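Local coordinates for protein polysaccharide deacetylase (Ammonifex degensii, PDB 4WCJ) that probably removes N-acetyl groups from poly-beta-1,6-N-acetyl-D-glucosamine as a zinc-dependent family 4 carbohydrate esterase, at residues 119-124 against 150-155. Numbering follows the deposited sequence.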
ATOM      1  N   PHE A 119       8.888  -0.959  -3.273  1.00 32.27           N
ATOM      2  CA  PHE A 119       7.514  -1.173  -2.851  1.00 30.51           C
ATOM      3  C   PHE A 119       7.161  -0.307  -1.650  1.00 29.61           C
ATOM      4  O   PHE A 119       8.030   0.106  -0.882  1.00 30.35           O
ATOM      5  CB  PHE A 119       7.260  -2.662  -2.550  1.00 32.83           C
ATOM      6  CG  PHE A 119       8.111  -3.232  -1.437  1.00 34.43           C
ATOM      7  CD1 PHE A 119       9.466  -3.470  -1.624  1.00 37.20           C
ATOM      8  CD2 PHE A 119       7.539  -3.566  -0.218  1.00 36.05           C
ATOM      9  CE1 PHE A 119      10.238  -3.997  -0.608  1.00 36.20           C
ATOM     10  CE2 PHE A 119       8.306  -4.101   0.800  1.00 36.15           C
ATOM     11  CZ  PHE A 119       9.652  -4.323   0.603  1.00 35.07           C
ATOM     12  N   LEU A 120       5.874  -0.011  -1.508  1.00 27.69           N
ATOM     13  CA  LEU A 120       5.383   0.741  -0.369  1.00 27.22           C
ATOM     14  C   LEU A 120       4.694  -0.234   0.587  1.00 24.57           C
ATOM     15  O   LEU A 120       3.781  -0.958   0.193  1.00 29.95           O
ATOM     16  CB  LEU A 120       4.412   1.842  -0.816  1.00 30.76           C
ATOM     17  CG  LEU A 120       4.491   3.208  -0.120  1.00 32.55           C
ATOM     18  CD1 LEU A 120       3.532   4.228  -0.760  1.00 34.26           C
ATOM     19  CD2 LEU A 120       4.249   3.094   1.372  1.00 32.12           C
ATOM     20  N   PHE A 121       5.132  -0.244   1.840  1.00 27.00           N
ATOM     21  CA  PHE A 121       4.609  -1.158   2.854  1.00 25.49           C
ATOM     22  C   PHE A 121       3.789  -0.371   3.871  1.00 24.56           C
ATOM     23  O   PHE A 121       4.371   0.326   4.719  1.00 27.72           O
ATOM     24  CB  PHE A 121       5.774  -1.874   3.543  1.00 23.96           C
ATOM     25  CG  PHE A 121       5.395  -3.136   4.287  1.00 26.23           C
ATOM     26  CD1 PHE A 121       4.133  -3.712   4.151  1.00 29.61           C
ATOM     27  CD2 PHE A 121       6.315  -3.728   5.155  1.00 27.05           C
ATOM     28  CE1 PHE A 121       3.808  -4.877   4.848  1.00 29.77           C
ATOM     29  CE2 PHE A 121       5.984  -4.884   5.857  1.00 27.33           C
ATOM     30  CZ  PHE A 121       4.745  -5.459   5.696  1.00 28.44           C
ATOM     31  N   PHE A 122       2.464  -0.476   3.784  1.00 24.83           N
ATOM     32  CA  PHE A 122       1.579   0.214   4.714  1.00 25.64           C
ATOM     33  C   PHE A 122       1.366  -0.633   5.963  1.00 24.24           C
ATOM     34  O   PHE A 122       0.659  -1.628   5.910  1.00 27.40           O
ATOM     35  CB  PHE A 122       0.229   0.509   4.057  1.00 25.72           C
ATOM     36  CG  PHE A 122       0.305   1.445   2.875  1.00 28.66           C
ATOM     37  CD1 PHE A 122       0.345   2.821   3.064  1.00 26.79           C
ATOM     38  CD2 PHE A 122       0.309   0.953   1.575  1.00 28.50           C
ATOM     39  CE1 PHE A 122       0.387   3.680   1.972  1.00 26.34           C
ATOM     40  CE2 PHE A 122       0.357   1.811   0.484  1.00 30.16           C
ATOM     41  CZ  PHE A 122       0.394   3.173   0.685  1.00 29.70           C
ATOM     42  N   VAL A 123       1.958  -0.242   7.084  1.00 23.65           N
ATOM     43  CA  VAL A 123       1.851  -1.064   8.278  1.00 23.90           C
ATOM     44  C   VAL A 123       0.877  -0.526   9.326  1.00 25.21           C
ATOM     45  O   VAL A 123       0.703   0.684   9.486  1.00 26.43           O
ATOM     46  CB  VAL A 123       3.237  -1.270   8.928  1.00 24.15           C
ATOM     47  CG1 VAL A 123       4.213  -1.846   7.898  1.00 27.36           C
ATOM     48  CG2 VAL A 123       3.814   0.036   9.502  1.00 25.06           C
ATOM     49  N   ILE A 124       0.220  -1.455  10.005  1.00 22.69           N
ATOM     50  CA  ILE A 124      -0.568  -1.165  11.191  1.00 21.00           C
ATOM     51  C   ILE A 124       0.430  -1.012  12.325  1.00 24.61           C
ATOM     52  O   ILE A 124       0.860  -1.996  12.931  1.00 23.47           O
ATOM     53  CB  ILE A 124      -1.568  -2.269  11.513  1.00 27.05           C
ATOM     54  CG1 ILE A 124      -2.397  -2.610  10.273  1.00 27.98           C
ATOM     55  CG2 ILE A 124      -2.469  -1.828  12.651  1.00 29.02           C
ATOM     56  CD1 ILE A 124      -3.157  -3.885  10.399  1.00 25.27           C
ATOM     57  N   GLY A 150      16.898   0.227   0.735  1.00 29.69           N
ATOM     58  CA  GLY A 150      16.527   1.334  -0.125  1.00 29.69           C
ATOM     59  C   GLY A 150      15.315   1.054  -0.997  1.00 32.72           C
ATOM     60  O   GLY A 150      14.892   1.917  -1.761  1.00 35.01           O
ATOM     61  N   LEU A 151      14.762  -0.155  -0.886  1.00 34.03           N
ATOM     62  CA  LEU A 151      13.651  -0.591  -1.739  1.00 34.70           C
ATOM     63  C   LEU A 151      12.299  -0.386  -1.083  1.00 32.94           C
ATOM     64  O   LEU A 151      11.279  -0.226  -1.772  1.00 35.54           O
ATOM     65  CB  LEU A 151      13.800  -2.069  -2.103  1.00 36.76           C
ATOM     66  CG  LEU A 151      14.944  -2.457  -3.040  1.00 34.17           C
ATOM     67  CD1 LEU A 151      14.967  -3.955  -3.233  1.00 37.05           C
ATOM     68  CD2 LEU A 151      14.804  -1.745  -4.373  1.00 34.59           C
ATOM     69  N   CYS A 152      12.287  -0.434   0.245  1.00 28.73           N
ATOM     70  CA  CYS A 152      11.036  -0.386   1.000  1.00 29.63           C
ATOM     71  C   CYS A 152      10.823   0.982   1.627  1.00 30.30           C
ATOM     72  O   CYS A 152      11.673   1.475   2.372  1.00 29.46           O
ATOM     73  CB  CYS A 152      11.026  -1.458   2.099  1.00 27.90           C
ATOM     74  SG  CYS A 152       9.487  -1.499   3.111  1.00 27.43           S
ATOM     75  N   VAL A 153       9.677   1.585   1.328  1.00 31.77           N
ATOM     76  CA  VAL A 153       9.234   2.797   2.005  1.00 29.76           C
ATOM     77  C   VAL A 153       8.009   2.405   2.834  1.00 27.11           C
ATOM     78  O   VAL A 153       7.105   1.749   2.322  1.00 26.95           O
ATOM     79  CB  VAL A 153       8.874   3.927   1.017  1.00 31.11           C
ATOM     80  CG1 VAL A 153       8.365   5.171   1.764  1.00 27.02           C
ATOM     81  CG2 VAL A 153      10.082   4.281   0.149  1.00 32.62           C
ATOM     82  N   VAL A 154       8.005   2.762   4.113  1.00 19.85           N
ATOM     83  CA  VAL A 154       6.877   2.419   4.969  1.00 21.51           C
ATOM     84  C   VAL A 154       5.848   3.555   5.063  1.00 23.96           C
ATOM     85  O   VAL A 154       6.202   4.717   5.301  1.00 26.39           O
ATOM     86  CB  VAL A 154       7.346   2.055   6.389  1.00 25.05           C
ATOM     87  CG1 VAL A 154       6.157   1.698   7.275  1.00 26.44           C
ATOM     88  CG2 VAL A 154       8.330   0.897   6.329  1.00 22.17           C
ATOM     89  N   GLY A 155       4.570   3.191   4.892  1.00 25.01           N
ATOM     90  CA  GLY A 155       3.473   4.125   5.078  1.00 27.82           C
ATOM     91  C   GLY A 155       2.622   3.668   6.249  1.00 26.29           C
ATOM     92  O   GLY A 155       2.875   2.613   6.826  1.00 25.64           O
TER
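Phe119 to Val123 run parallel to Cys152 to Gly155, joined by five backbone hydrogen bonds, from Phe119 N to Leu151 O (2.9 Å) to Val123 N to Gly155 O (3.0 Å), as the strands draw together from 5.3 Å between the CA atoms of Phe119 and Cys152 to 4.4 Å between those of Phe122 and Gly155. With CG between its backbone N and carbonyl carbon (chi1 61°), Phe119 swings its ring across to Cys152, CZ lying 3.5 Å from Cys152 CB and SG meeting the ring obliquely. The small, polarisable thiol touches both the rim of this ring and Phe121 CB, 3.8 Å from SG. An alanine in place of Phe119 would probably open a gap against Val104, Phe109 and Leu112 of helix 102-114 and deprive the Cys152 sulfur of its aromatic partner. Further along, the side chains of Val123 and Val154 cross at about a right angle, CG2 of Val123 3.6 Å from CG1 of Val154, branched chains filling the same apolar layer. On the face bearing Leu120 and Phe122, Gly155 is needed: a CB would clash with Phe122 CD1, and Leu120 CD2 already sits 3.5 Å from Gly155 N. These are neighbouring strands of the beta/alpha barrel, linked through helix 140-148, and strand 152-156 leads directly into His157, a zinc ligand touching Phe122.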